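Local coordinates for protein vinylacetyl-CoA Delta-isomerase (Nitrosopumilus maritimus SCM1, PDB 6VJR) that binds FAD and a [4Fe-4S] cluster and probably dehydrates 4-hydroxybutyryl-CoA and isomerises vinylacetyl-CoA, at residues 40-43 with 44-47; 391-394 with 395-398; 373-376 with 377-380; 424-427 with 428-431. All coordinates share one frame; numbering follows the deposited sequence.

Contact 1 of 4, residues 40-43 with 44-47; sequences NAVA and ETYD
The Tyr46 ring presents its edge to the preceding turn: the backbone oxygens of Val42 and Ala43 lie near its plane, with Val42 O 3.7 Å from Tyr46 CD1. Val42 CG1 is 4.4 Å from Tyr46 CE1, a loose apolar touch. Elsewhere around the ring, Arg100 makes a cation-pi contact, Tyr8 of helix 5-11 brings its own ring in with the planes about 20° apart, and Asn140 O is hydrogen-bonded to the phenol OH.

Val42 O itself is gripped twice by one residue. Thr45 OG1, turned between its backbone N and carbonyl carbon (chi1 71°), donates to Val42 O at 2.7 Å and lies in the carbonyl plane. Thr45 N donates to Val42 O at 2.9 Å from well above that plane, so the two donors do not compete for one direction. The next carbonyl, Ala43 O, takes Asp47 N at 3.1 Å.

Thr45 OG1 is also hydrogen-bonded to Arg100 NH1, so this arginine ties the hydroxyl and the neighbouring Tyr46 ring together. A threonine hydroxyl folded back on a carbonyl of its own helix is a familiar intrahelical motif, and here, on helix 36-51, the Thr45 side chain lies about 8 Å from the [4Fe-4S] cluster.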
ATOM      1  N   ASN A  40      -8.040  36.292   4.147  1.00 13.63           N
ATOM      2  CA  ASN A  40      -6.855  36.546   3.343  1.00 13.42           C
ATOM      3  C   ASN A  40      -6.768  35.574   2.173  1.00 13.85           C
ATOM      4  O   ASN A  40      -6.332  35.957   1.087  1.00 15.38           O
ATOM      5  CB  ASN A  40      -5.604  36.445   4.199  1.00 14.39           C
ATOM      6  CG  ASN A  40      -5.432  37.577   5.182  1.00 16.09           C
ATOM      7  OD1 ASN A  40      -6.010  38.657   5.037  1.00 16.61           O
ATOM      8  ND2 ASN A  40      -4.596  37.368   6.175  1.00 17.00           N
ATOM      9  N   ALA A  41      -7.090  34.309   2.424  1.00 13.80           N
ATOM     10  CA  ALA A  41      -7.075  33.302   1.371  1.00 13.46           C
ATOM     11  C   ALA A  41      -8.067  33.680   0.284  1.00 14.88           C
ATOM     12  O   ALA A  41      -7.738  33.611  -0.894  1.00 15.72           O
ATOM     13  CB  ALA A  41      -7.332  31.931   1.948  1.00 14.53           C
ATOM     14  N   VAL A  42      -9.306  34.019   0.659  1.00 13.79           N
ATOM     15  CA  VAL A  42     -10.250  34.435  -0.362  1.00 14.79           C
ATOM     16  C   VAL A  42      -9.774  35.700  -1.074  1.00 14.74           C
ATOM     17  O   VAL A  42      -9.940  35.813  -2.298  1.00 15.02           O
ATOM     18  CB  VAL A  42     -11.663  34.605   0.204  1.00 15.43           C
ATOM     19  CG1 VAL A  42     -12.619  35.023  -0.886  1.00 17.45           C
ATOM     20  CG2 VAL A  42     -12.132  33.327   0.888  1.00 16.28           C
ATOM     21  N   ALA A  43      -9.172  36.650  -0.344  1.00 13.85           N
ATOM     22  CA  ALA A  43      -8.718  37.879  -0.989  1.00 14.23           C
ATOM     23  C   ALA A  43      -7.723  37.554  -2.103  1.00 14.62           C
ATOM     24  O   ALA A  43      -7.637  38.251  -3.088  1.00 16.54           O
ATOM     25  CB  ALA A  43      -8.101  38.804   0.020  1.00 15.30           C
ATOM     26  N   GLU A  44      -6.884  36.534  -1.901  1.00 16.06           N
ATOM     27  CA  GLU A  44      -5.894  36.133  -2.898  1.00 16.74           C
ATOM     28  C   GLU A  44      -6.536  35.644  -4.206  1.00 15.67           C
ATOM     29  O   GLU A  44      -5.926  35.756  -5.275  1.00 16.58           O
ATOM     30  CB  GLU A  44      -4.890  35.129  -2.321  1.00 17.97           C
ATOM     31  CG  GLU A  44      -4.048  34.452  -3.392  1.00 19.70           C
ATOM     32  CD  GLU A  44      -3.063  35.296  -4.194  1.00 22.04           C
ATOM     33  OE1 GLU A  44      -2.884  36.505  -3.927  1.00 23.86           O
ATOM     34  OE2 GLU A  44      -2.489  34.706  -5.166  1.00 23.14           O
ATOM     35  N   THR A  45      -7.784  35.167  -4.166  1.00 15.55           N
ATOM     36  CA  THR A  45      -8.469  34.775  -5.388  1.00 15.04           C
ATOM     37  C   THR A  45      -8.779  36.007  -6.245  1.00 16.97           C
ATOM     38  O   THR A  45      -8.856  35.874  -7.454  1.00 20.55           O
ATOM     39  CB  THR A  45      -9.763  34.020  -5.114  1.00 16.18           C
ATOM     40  OG1 THR A  45     -10.838  34.787  -4.578  1.00 15.93           O
ATOM     41  CG2 THR A  45      -9.543  32.797  -4.242  1.00 16.95           C
ATOM     42  N   TYR A  46      -8.995  37.160  -5.613  1.00 15.63           N
ATOM     43  CA  TYR A  46      -9.171  38.399  -6.351  1.00 16.04           C
ATOM     44  C   TYR A  46      -7.827  38.898  -6.846  1.00 16.49           C
ATOM     45  O   TYR A  46      -7.740  39.366  -7.966  1.00 18.89           O
ATOM     46  CB  TYR A  46      -9.897  39.434  -5.489  1.00 16.75           C
ATOM     47  CG  TYR A  46     -11.365  39.182  -5.167  1.00 17.48           C
ATOM     48  CD1 TYR A  46     -11.786  38.460  -4.063  1.00 17.03           C
ATOM     49  CD2 TYR A  46     -12.340  39.699  -5.995  1.00 17.94           C
ATOM     50  CE1 TYR A  46     -13.138  38.276  -3.791  1.00 16.80           C
ATOM     51  CE2 TYR A  46     -13.681  39.572  -5.718  1.00 18.93           C
ATOM     52  CZ  TYR A  46     -14.095  38.841  -4.617  1.00 17.93           C
ATOM     53  OH  TYR A  46     -15.434  38.742  -4.384  1.00 19.72           O
ATOM     54  N   ASP A  47      -6.817  38.891  -5.980  1.00 17.84           N
ATOM     55  CA  ASP A  47      -5.501  39.405  -6.349  1.00 20.03           C
ATOM     56  C   ASP A  47      -4.898  38.614  -7.515  1.00 19.27           C
ATOM     57  O   ASP A  47      -4.253  39.163  -8.388  1.00 18.91           O
ATOM     58  CB  ASP A  47      -4.617  39.535  -5.116  1.00 20.22           C
ATOM     59  CG  ASP A  47      -5.063  40.600  -4.108  1.00 21.55           C
ATOM     60  OD1 ASP A  47      -5.724  41.621  -4.526  1.00 23.22           O
ATOM     61  OD2 ASP A  47      -4.700  40.447  -2.910  1.00 25.44           O
TER

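Contact 2 of 4, residues 391-394 with 395-398; sequences LPSE and KDFR. With SO4 (sulfate ion), chain H.
Glu394 and Arg398, one helical turn apart, form a salt bridge in which a single carboxylate oxygen takes both donors: Arg398 NH1 lies 3.0 Å and Arg398 NE 3.1 Å from Glu394 OE2. The oxygen sits at the edge of the guanidinium, close to its plane, and NE is met by the anti lone pair of OE2, while the two flat groups are turned 55° apart. Glu394 reaches there with CG anti to the backbone N (chi1 -178°) and an extended chain, and its other oxygen, OE1, takes the N-H of Ile243. With an alanine here, the Arg398 guanidinium would probably lose its close charge partner and be freer to turn, and Ile243 N would be left without this acceptor.

Hydrogen bonds close the helix start. Ser393 OG accepts from Asp396 N at 3.1 Å and donates to Asp396 OD2 at 2.6 Å, meeting it from above the carboxylate plane. A water bridges Ser393 N and Asp396 OD2. In the second subunit, the N-H groups of Phe22 and Gly23 also bond this carboxylate, tying the cap to the interface.

At the solvent-exposed Lys395, NZ makes a weak hydrogen bond to O3 of a sulfate, probably from the crystallisation liquor. Ser393 is thus the N-cap of helix 394-397, and with Asp396 three residues on it resembles a capping box whose return bond runs through water.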
ATOM      1  N   LEU A 391       9.004  20.916  19.291  1.00 14.64           N
ATOM      2  CA  LEU A 391       9.613  22.233  19.306  1.00 14.93           C
ATOM      3  C   LEU A 391       8.999  23.145  20.382  1.00 13.09           C
ATOM      4  O   LEU A 391       7.765  23.256  20.505  1.00 13.90           O
ATOM      5  CB  LEU A 391       9.287  22.833  17.945  1.00 15.86           C
ATOM      6  CG  LEU A 391      10.026  24.121  17.604  1.00 16.39           C
ATOM      7  CD1 LEU A 391      11.538  23.902  17.493  1.00 16.87           C
ATOM      8  CD2 LEU A 391       9.471  24.649  16.315  1.00 17.98           C
ATOM      9  N   PRO A 392       9.815  23.849  21.184  1.00 13.91           N
ATOM     10  CA  PRO A 392       9.285  24.847  22.122  1.00 14.32           C
ATOM     11  C   PRO A 392       8.602  26.031  21.416  1.00 12.94           C
ATOM     12  O   PRO A 392       8.809  26.259  20.206  1.00 15.22           O
ATOM     13  CB  PRO A 392      10.496  25.284  22.903  1.00 16.01           C
ATOM     14  CG  PRO A 392      11.441  24.076  22.815  1.00 17.68           C
ATOM     15  CD  PRO A 392      11.245  23.583  21.392  1.00 16.64           C
ATOM     16  N   SER A 393       7.770  26.738  22.177  1.00 13.29           N
ATOM     17  CA  SER A 393       7.005  27.868  21.673  1.00 13.13           C
ATOM     18  C   SER A 393       7.897  29.040  21.261  1.00 13.28           C
ATOM     19  O   SER A 393       9.026  29.204  21.721  1.00 14.29           O
ATOM     20  CB  SER A 393       6.025  28.352  22.735  1.00 14.25           C
ATOM     21  OG  SER A 393       6.662  29.136  23.749  1.00 16.07           O
ATOM     22  N   GLU A 394       7.338  29.891  20.396  1.00 14.59           N
ATOM     23  CA  GLU A 394       7.989  31.148  20.056  1.00 15.54           C
ATOM     24  C   GLU A 394       8.225  32.027  21.281  1.00 14.53           C
ATOM     25  O   GLU A 394       9.242  32.698  21.367  1.00 16.45           O
ATOM     26  CB  GLU A 394       7.167  31.912  19.020  1.00 15.82           C
ATOM     27  CG  GLU A 394       7.852  33.201  18.599  1.00 17.07           C
ATOM     28  CD  GLU A 394       7.163  34.019  17.536  1.00 18.08           C
ATOM     29  OE1 GLU A 394       6.091  33.618  17.060  1.00 18.57           O
ATOM     30  OE2 GLU A 394       7.762  35.059  17.157  1.00 20.86           O
ATOM     31  N   LYS A 395       7.309  32.024  22.241  1.00 14.48           N
ATOM     32  CA  LYS A 395       7.511  32.774  23.485  1.00 14.88           C
ATOM     33  C   LYS A 395       8.781  32.327  24.212  1.00 16.03           C
ATOM     34  O   LYS A 395       9.491  33.164  24.771  1.00 16.46           O
ATOM     35  CB  LYS A 395       6.290  32.636  24.388  1.00 16.95           C
ATOM     36  CG  LYS A 395       5.108  33.443  23.889  1.00 19.97           C
ATOM     37  CD  LYS A 395       3.896  33.328  24.793  1.00 22.31           C
ATOM     38  CE  LYS A 395       2.869  34.388  24.559  1.00 27.11           C
ATOM     39  NZ  LYS A 395       2.335  34.309  23.212  1.00 29.86           N
ATOM     40  N   ASP A 396       9.087  31.016  24.175  1.00 15.08           N
ATOM     41  CA  ASP A 396      10.361  30.534  24.695  1.00 15.78           C
ATOM     42  C   ASP A 396      11.541  30.976  23.834  1.00 15.69           C
ATOM     43  O   ASP A 396      12.568  31.373  24.368  1.00 17.30           O
ATOM     44  CB  ASP A 396      10.234  29.042  24.963  1.00 15.59           C
ATOM     45  CG  ASP A 396       9.175  28.760  26.015  1.00 16.79           C
ATOM     46  OD1 ASP A 396       9.358  29.240  27.152  1.00 16.65           O
ATOM     47  OD2 ASP A 396       8.158  28.131  25.685  1.00 17.50           O
ATOM     48  N   PHE A 397      11.417  30.909  22.509  1.00 15.36           N
ATOM     49  CA  PHE A 397      12.472  31.362  21.606  1.00 16.35           C
ATOM     50  C   PHE A 397      12.840  32.844  21.814  1.00 16.68           C
ATOM     51  O   PHE A 397      13.992  33.237  21.620  1.00 17.94           O
ATOM     52  CB  PHE A 397      11.999  31.126  20.166  1.00 17.13           C
ATOM     53  CG  PHE A 397      13.066  31.418  19.139  1.00 19.45           C
ATOM     54  CD1 PHE A 397      14.224  30.669  19.134  1.00 22.46           C
ATOM     55  CD2 PHE A 397      12.901  32.407  18.183  1.00 22.76           C
ATOM     56  CE1 PHE A 397      15.216  30.926  18.197  1.00 24.02           C
ATOM     57  CE2 PHE A 397      13.925  32.688  17.278  1.00 23.84           C
ATOM     58  CZ  PHE A 397      15.052  31.927  17.263  1.00 24.86           C
ATOM     59  N   ARG A 398      11.863  33.669  22.205  1.00 17.39           N
ATOM     60  CA  ARG A 398      12.050  35.111  22.363  1.00 18.06           C
ATOM     61  C   ARG A 398      12.430  35.466  23.804  1.00 17.76           C
ATOM     62  O   ARG A 398      12.756  36.621  24.098  1.00 20.86           O
ATOM     63  CB  ARG A 398      10.794  35.892  21.983  1.00 19.58           C
ATOM     64  CG  ARG A 398      10.323  35.670  20.574  1.00 23.86           C
ATOM     65  CD  ARG A 398      11.256  36.078  19.527  1.00 26.43           C
ATOM     66  NE  ARG A 398      10.486  36.003  18.272  1.00 25.40           N
ATOM     67  CZ  ARG A 398      11.067  36.052  17.084  1.00 30.42           C
ATOM     68  NH1 ARG A 398      10.338  35.966  15.982  1.00 29.83           N
ATOM     69  NH2 ARG A 398      12.379  36.215  17.018  1.00 33.10           N
TER
HETATM   70  S   SO4 H 604       0.085  31.601  25.520  1.00 88.48           S
HETATM   71  O1  SO4 H 604       0.513  30.476  24.738  1.00 79.59           O
HETATM   72  O2  SO4 H 604      -1.308  31.435  25.861  1.00 78.84           O
HETATM   73  O3  SO4 H 604       0.246  32.803  24.742  1.00 91.83           O
HETATM   74  O4  SO4 H 604       0.878  31.700  26.726  1.00 86.84           O
HETATM   75  O   HOH W   1       7.187  25.739  24.756  1.00 15.77           O

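Contact 3 of 4, residues 373-376 with 377-380; sequences PYEI and SRLA
The ionic part of this contact is a side-on salt bridge between Glu375 and Arg378, three residues apart on helix 372-384 and pointing the same way. Arg378 NE donates to Glu375 OE1 at 2.9 Å and Arg378 NH2 to Glu375 OE2 at 2.8 Å, the latter on the syn lone pair. The planes of the two groups differ by 31°. Glu375 bends at chi2 (60°), which sets its carboxylate at the edge of the guanidinium, near its plane. The remaining nitrogen, Arg378 NH1, bonds to Thr370 O of the second subunit. A leucine in place of Arg378 would probably leave the Glu375 carboxylate without its countercharge and that carbonyl of the neighbouring subunit without this donor.

Backbone bonds carry the helix, among them Leu379 N to Glu375 O at 3.0 Å. In the conformer described, Ser377 OG and Ser377 N reach Pro373 O from opposite faces of its plane; a second conformer exists, which makes the hydroxyl bond doubtful.

Van der Waals contact adds little: Leu379 CD2 comes within 3.8 Å of Glu375 OE2.

With both carboxylate oxygens held by one guanidinium that also reaches across to another chain, the pair is likely to stay charged and fixed in rotation at the subunit interface.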
ATOM      1  N   PRO A 373      -2.746  12.287   0.328  1.00 11.14           N
ATOM      2  CA  PRO A 373      -2.303  13.335   1.256  1.00 12.06           C
ATOM      3  C   PRO A 373      -1.796  12.751   2.574  1.00 10.63           C
ATOM      4  O   PRO A 373      -0.877  13.308   3.179  1.00 11.03           O
ATOM      5  CB  PRO A 373      -3.514  14.265   1.392  1.00 13.45           C
ATOM      6  CG  PRO A 373      -4.186  14.081   0.032  1.00 12.67           C
ATOM      7  CD  PRO A 373      -4.084  12.587  -0.227  1.00 11.97           C
ATOM      8  N   TYR A 374      -2.460  11.683   3.033  1.00 10.82           N
ATOM      9  CA  TYR A 374      -2.060  11.044   4.277  1.00 10.75           C
ATOM     10  C   TYR A 374      -0.646  10.489   4.189  1.00 11.60           C
ATOM     11  O   TYR A 374       0.111  10.560   5.152  1.00 13.17           O
ATOM     12  CB  TYR A 374      -3.097  10.026   4.685  1.00 10.95           C
ATOM     13  CG  TYR A 374      -4.415  10.607   5.184  1.00 11.18           C
ATOM     14  CD1 TYR A 374      -5.430  10.941   4.295  1.00 11.75           C
ATOM     15  CD2 TYR A 374      -4.650  10.846   6.525  1.00 11.35           C
ATOM     16  CE1 TYR A 374      -6.636  11.462   4.730  1.00 12.72           C
ATOM     17  CE2 TYR A 374      -5.848  11.345   6.988  1.00 11.20           C
ATOM     18  CZ  TYR A 374      -6.828  11.720   6.072  1.00 11.22           C
ATOM     19  OH  TYR A 374      -8.051  12.166   6.460  1.00 13.15           O
ATOM     20  N   GLU A 375      -0.280   9.951   3.035  1.00 11.12           N
ATOM     21  CA  GLU A 375       1.056   9.413   2.848  1.00 11.43           C
ATOM     22  C   GLU A 375       2.094  10.525   2.666  1.00  9.82           C
ATOM     23  O   GLU A 375       3.246  10.479   3.150  1.00 11.49           O
ATOM     24  CB  GLU A 375       1.044   8.453   1.680  1.00 13.20           C
ATOM     25  CG  GLU A 375       2.407   7.767   1.457  1.00 13.88           C
ATOM     26  CD  GLU A 375       3.026   6.919   2.561  1.00 16.86           C
ATOM     27  OE1 GLU A 375       2.366   6.738   3.591  1.00 17.57           O
ATOM     28  OE2 GLU A 375       4.205   6.486   2.428  1.00 18.04           O
ATOM     29  N   ILE A 376       1.728  11.571   1.896  1.00 10.71           N
ATOM     30  CA  ILE A 376       2.637  12.690   1.718  1.00 11.19           C
ATOM     31  C   ILE A 376       2.955  13.307   3.080  1.00 10.08           C
ATOM     32  O   ILE A 376       4.116  13.670   3.385  1.00 12.27           O
ATOM     33  CB  ILE A 376       2.010  13.668   0.698  1.00 11.71           C
ATOM     34  CG1 ILE A 376       1.874  13.040  -0.715  1.00 12.51           C
ATOM     35  CG2 ILE A 376       2.820  14.948   0.613  1.00 12.82           C
ATOM     36  CD1 ILE A 376       1.038  13.839  -1.686  1.00 13.67           C
ATOM     37  N   SER A 377       1.940  13.422   3.932  0.57 10.09           N
ATOM     38  CA  SER A 377       2.135  13.964   5.261  0.57 10.21           C
ATOM     39  C   SER A 377       3.043  13.078   6.109  0.57 10.42           C
ATOM     40  O   SER A 377       3.908  13.588   6.824  0.57 11.67           O
ATOM     41  CB  SER A 377       0.805  14.150   5.931  0.57 11.28           C
ATOM     42  OG  SER A 377       0.080  15.161   5.265  0.57 12.29           O
ATOM     43  N   ARG A 378       2.835  11.768   6.046  1.00 10.80           N
ATOM     44  CA  ARG A 378       3.673  10.830   6.796  1.00 10.67           C
ATOM     45  C   ARG A 378       5.136  10.996   6.403  1.00 10.00           C
ATOM     46  O   ARG A 378       6.023  11.097   7.244  1.00 11.63           O
ATOM     47  CB  ARG A 378       3.204   9.399   6.578  1.00  9.93           C
ATOM     48  CG  ARG A 378       3.866   8.386   7.493  1.00 10.48           C
ATOM     49  CD  ARG A 378       3.325   6.994   7.241  1.00 12.22           C
ATOM     50  NE  ARG A 378       3.835   6.376   6.031  1.00 12.45           N
ATOM     51  CZ  ARG A 378       5.011   5.792   5.909  1.00 13.16           C
ATOM     52  NH1 ARG A 378       5.750   5.486   6.983  1.00 14.00           N
ATOM     53  NH2 ARG A 378       5.384   5.401   4.715  1.00 15.08           N
ATOM     54  N   LEU A 379       5.400  11.058   5.097  1.00 10.62           N
ATOM     55  CA  LEU A 379       6.759  11.176   4.595  1.00 11.18           C
ATOM     56  C   LEU A 379       7.393  12.502   5.009  1.00 11.21           C
ATOM     57  O   LEU A 379       8.584  12.560   5.302  1.00 12.04           O
ATOM     58  CB  LEU A 379       6.823  10.959   3.091  1.00 11.59           C
ATOM     59  CG  LEU A 379       6.415   9.567   2.618  1.00 13.11           C
ATOM     60  CD1 LEU A 379       6.385   9.504   1.123  1.00 14.99           C
ATOM     61  CD2 LEU A 379       7.330   8.476   3.194  1.00 15.99           C
ATOM     62  N   ALA A 380       6.618  13.586   4.934  1.00 11.33           N
ATOM     63  CA  ALA A 380       7.098  14.882   5.425  1.00 11.72           C
ATOM     64  C   ALA A 380       7.544  14.827   6.888  1.00 12.34           C
ATOM     65  O   ALA A 380       8.574  15.397   7.266  1.00 12.45           O
ATOM     66  CB  ALA A 380       6.068  15.980   5.168  1.00 12.86           C
TER

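Contact 4 of 4, residues 424-427 with 428-431; sequences ILRL and IENM
Glu429 and Arg426 make an ion pair three residues apart on helix 418-432, within the helical C-terminal part of the chain that belongs to the acyl-CoA dehydrogenase clan. Starting at Glu429 CB, the side chain lies equally near two carbonyls of the turn before it, 3.6 Å from both Leu425 O and Arg426 O. CG stands anti to the backbone N (chi1 -174°), and the extended chain then carries Glu429 CD to 3.6 Å from Arg426 NH1. At the tip, Glu429 OE1 accepts from Arg426 NH1 at 2.9 Å; the donor stands above the carboxylate plane, 41° out of it. The same oxygen also rests against the aliphatic part of the arginine, 3.2 Å from Arg426 CD.

Each charge has a second mate: Glu429 OE1 also pairs with Arg236, a residue of a sodium site, and Arg426 NE with Asp244. Sharing the carboxylate between two guanidiniums probably keeps it ionised in this buried place.

Turned elsewhere, Ile428 covers Ala306 and Ile310 of helix 295-314, and Leu427 packs on Ala471 of the third subunit. Leu427 and Met431 lie side by side, pointing the same way, with Leu427 CD1 4.2 Å from Met431 SD.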
ATOM      1  N   ILE A 424      10.052  26.515   9.389  1.00 12.74           N
ATOM      2  CA  ILE A 424       9.712  25.482   8.420  1.00 12.79           C
ATOM      3  C   ILE A 424       9.119  24.264   9.156  1.00 12.20           C
ATOM      4  O   ILE A 424       8.169  23.651   8.682  1.00 12.50           O
ATOM      5  CB  ILE A 424      10.860  25.120   7.464  1.00 13.54           C
ATOM      6  CG1 ILE A 424      10.274  24.527   6.181  1.00 14.72           C
ATOM      7  CG2 ILE A 424      11.893  24.209   8.114  1.00 13.39           C
ATOM      8  CD1 ILE A 424       9.653  25.574   5.274  1.00 14.10           C
ATOM      9  N   LEU A 425       9.638  23.922  10.335  1.00 12.08           N
ATOM     10  CA  LEU A 425       9.051  22.857  11.137  1.00 11.82           C
ATOM     11  C   LEU A 425       7.595  23.146  11.506  1.00 11.87           C
ATOM     12  O   LEU A 425       6.733  22.263  11.400  1.00 13.14           O
ATOM     13  CB  LEU A 425       9.901  22.576  12.376  1.00 12.67           C
ATOM     14  CG  LEU A 425      11.275  21.939  12.127  1.00 14.42           C
ATOM     15  CD1 LEU A 425      12.172  22.127  13.307  1.00 14.68           C
ATOM     16  CD2 LEU A 425      11.098  20.464  11.842  1.00 14.41           C
ATOM     17  N   ARG A 426       7.324  24.389  11.911  1.00 12.51           N
ATOM     18  CA  ARG A 426       5.943  24.801  12.220  1.00 12.19           C
ATOM     19  C   ARG A 426       5.039  24.679  10.989  1.00 11.91           C
ATOM     20  O   ARG A 426       3.879  24.334  11.110  1.00 12.40           O
ATOM     21  CB  ARG A 426       5.885  26.206  12.826  1.00 12.86           C
ATOM     22  CG  ARG A 426       6.431  26.211  14.256  1.00 12.88           C
ATOM     23  CD  ARG A 426       5.551  25.410  15.189  1.00 13.13           C
ATOM     24  NE  ARG A 426       5.906  25.718  16.569  1.00 13.48           N
ATOM     25  CZ  ARG A 426       5.976  24.795  17.561  1.00 14.38           C
ATOM     26  NH1 ARG A 426       5.410  23.624  17.383  1.00 16.72           N
ATOM     27  NH2 ARG A 426       6.527  25.121  18.721  1.00 16.24           N
ATOM     28  N   LEU A 427       5.547  25.026   9.791  1.00 11.68           N
ATOM     29  CA  LEU A 427       4.769  24.861   8.579  1.00 12.91           C
ATOM     30  C   LEU A 427       4.355  23.396   8.385  1.00 12.28           C
ATOM     31  O   LEU A 427       3.174  23.094   8.089  1.00 12.49           O
ATOM     32  CB  LEU A 427       5.423  25.484   7.358  1.00 13.17           C
ATOM     33  CG  LEU A 427       4.608  25.387   6.073  1.00 13.65           C
ATOM     34  CD1 LEU A 427       3.285  26.124   6.158  1.00 14.74           C
ATOM     35  CD2 LEU A 427       5.435  25.887   4.912  1.00 14.25           C
ATOM     36  N   ILE A 428       5.320  22.486   8.548  1.00 11.39           N
ATOM     37  CA  ILE A 428       5.035  21.051   8.419  1.00 12.03           C
ATOM     38  C   ILE A 428       4.009  20.610   9.463  1.00 11.30           C
ATOM     39  O   ILE A 428       3.053  19.914   9.126  1.00 11.91           O
ATOM     40  CB  ILE A 428       6.322  20.213   8.451  1.00 13.13           C
ATOM     41  CG1 ILE A 428       7.219  20.574   7.278  1.00 13.73           C
ATOM     42  CG2 ILE A 428       5.969  18.732   8.412  1.00 12.99           C
ATOM     43  CD1 ILE A 428       8.619  19.975   7.336  1.00 15.10           C
ATOM     44  N   GLU A 429       4.182  21.032  10.718  1.00 12.04           N
ATOM     45  CA  GLU A 429       3.208  20.721  11.760  1.00 11.63           C
ATOM     46  C   GLU A 429       1.807  21.222  11.385  1.00 11.91           C
ATOM     47  O   GLU A 429       0.810  20.526  11.505  1.00 13.73           O
ATOM     48  CB  GLU A 429       3.682  21.311  13.089  1.00 13.19           C
ATOM     49  CG  GLU A 429       2.819  20.927  14.281  1.00 15.91           C
ATOM     50  CD  GLU A 429       2.949  21.820  15.534  1.00 17.22           C
ATOM     51  OE1 GLU A 429       3.444  22.974  15.404  1.00 19.24           O
ATOM     52  OE2 GLU A 429       2.572  21.385  16.655  1.00 21.22           O
ATOM     53  N   ASN A 430       1.745  22.452  10.885  1.00 11.36           N
ATOM     54  CA  ASN A 430       0.488  23.078  10.526  1.00 12.05           C
ATOM     55  C   ASN A 430      -0.264  22.305   9.448  1.00 10.98           C
ATOM     56  O   ASN A 430      -1.482  22.229   9.483  1.00 13.71           O
ATOM     57  CB  ASN A 430       0.773  24.504  10.056  1.00 12.33           C
ATOM     58  CG  ASN A 430      -0.368  25.223   9.378  1.00 15.22           C
ATOM     59  OD1 ASN A 430      -1.336  25.669  10.012  1.00 20.41           O
ATOM     60  ND2 ASN A 430      -0.288  25.294   8.072  1.00 14.83           N
ATOM     61  N   MET A 431       0.464  21.771   8.483  1.00 11.16           N
ATOM     62  CA  MET A 431      -0.151  21.070   7.362  1.00 11.66           C
ATOM     63  C   MET A 431      -0.435  19.591   7.650  1.00 11.98           C
ATOM     64  O   MET A 431      -1.228  18.991   6.914  1.00 13.62           O
ATOM     65  CB  MET A 431       0.715  21.203   6.118  1.00 13.18           C
ATOM     66  CG  MET A 431       0.796  22.642   5.654  1.00 14.95           C
ATOM     67  SD  MET A 431       1.670  22.859   4.101  1.00 17.49           S
ATOM     68  CE  MET A 431       0.374  22.271   2.991  1.00 19.59           C
TER

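Overall arrangement
Along the chain the order is contact 1, contact 3, contact 2, contact 4. Contact 1, on helix 36-51 near the cluster, belongs to the N-terminal part of the chain and touches none of the rest; its centre is about 22 to 30 Å from theirs. The other three share the C-terminal part, and all reach the second subunit. Contacts 3 and 4 lie on the packed helices 372-384 and 418-432, centres about 12 Å apart, where Ala380 CB meets Ile428 CG2 at 4.3 Å. Contacts 2 and 4, centres about 15 Å apart, are joined by a probable hydrogen bond from Arg426 NH2 to Leu391 O, 2.9 Å. These C-terminal elements are thus tied to each other and to the subunit interface.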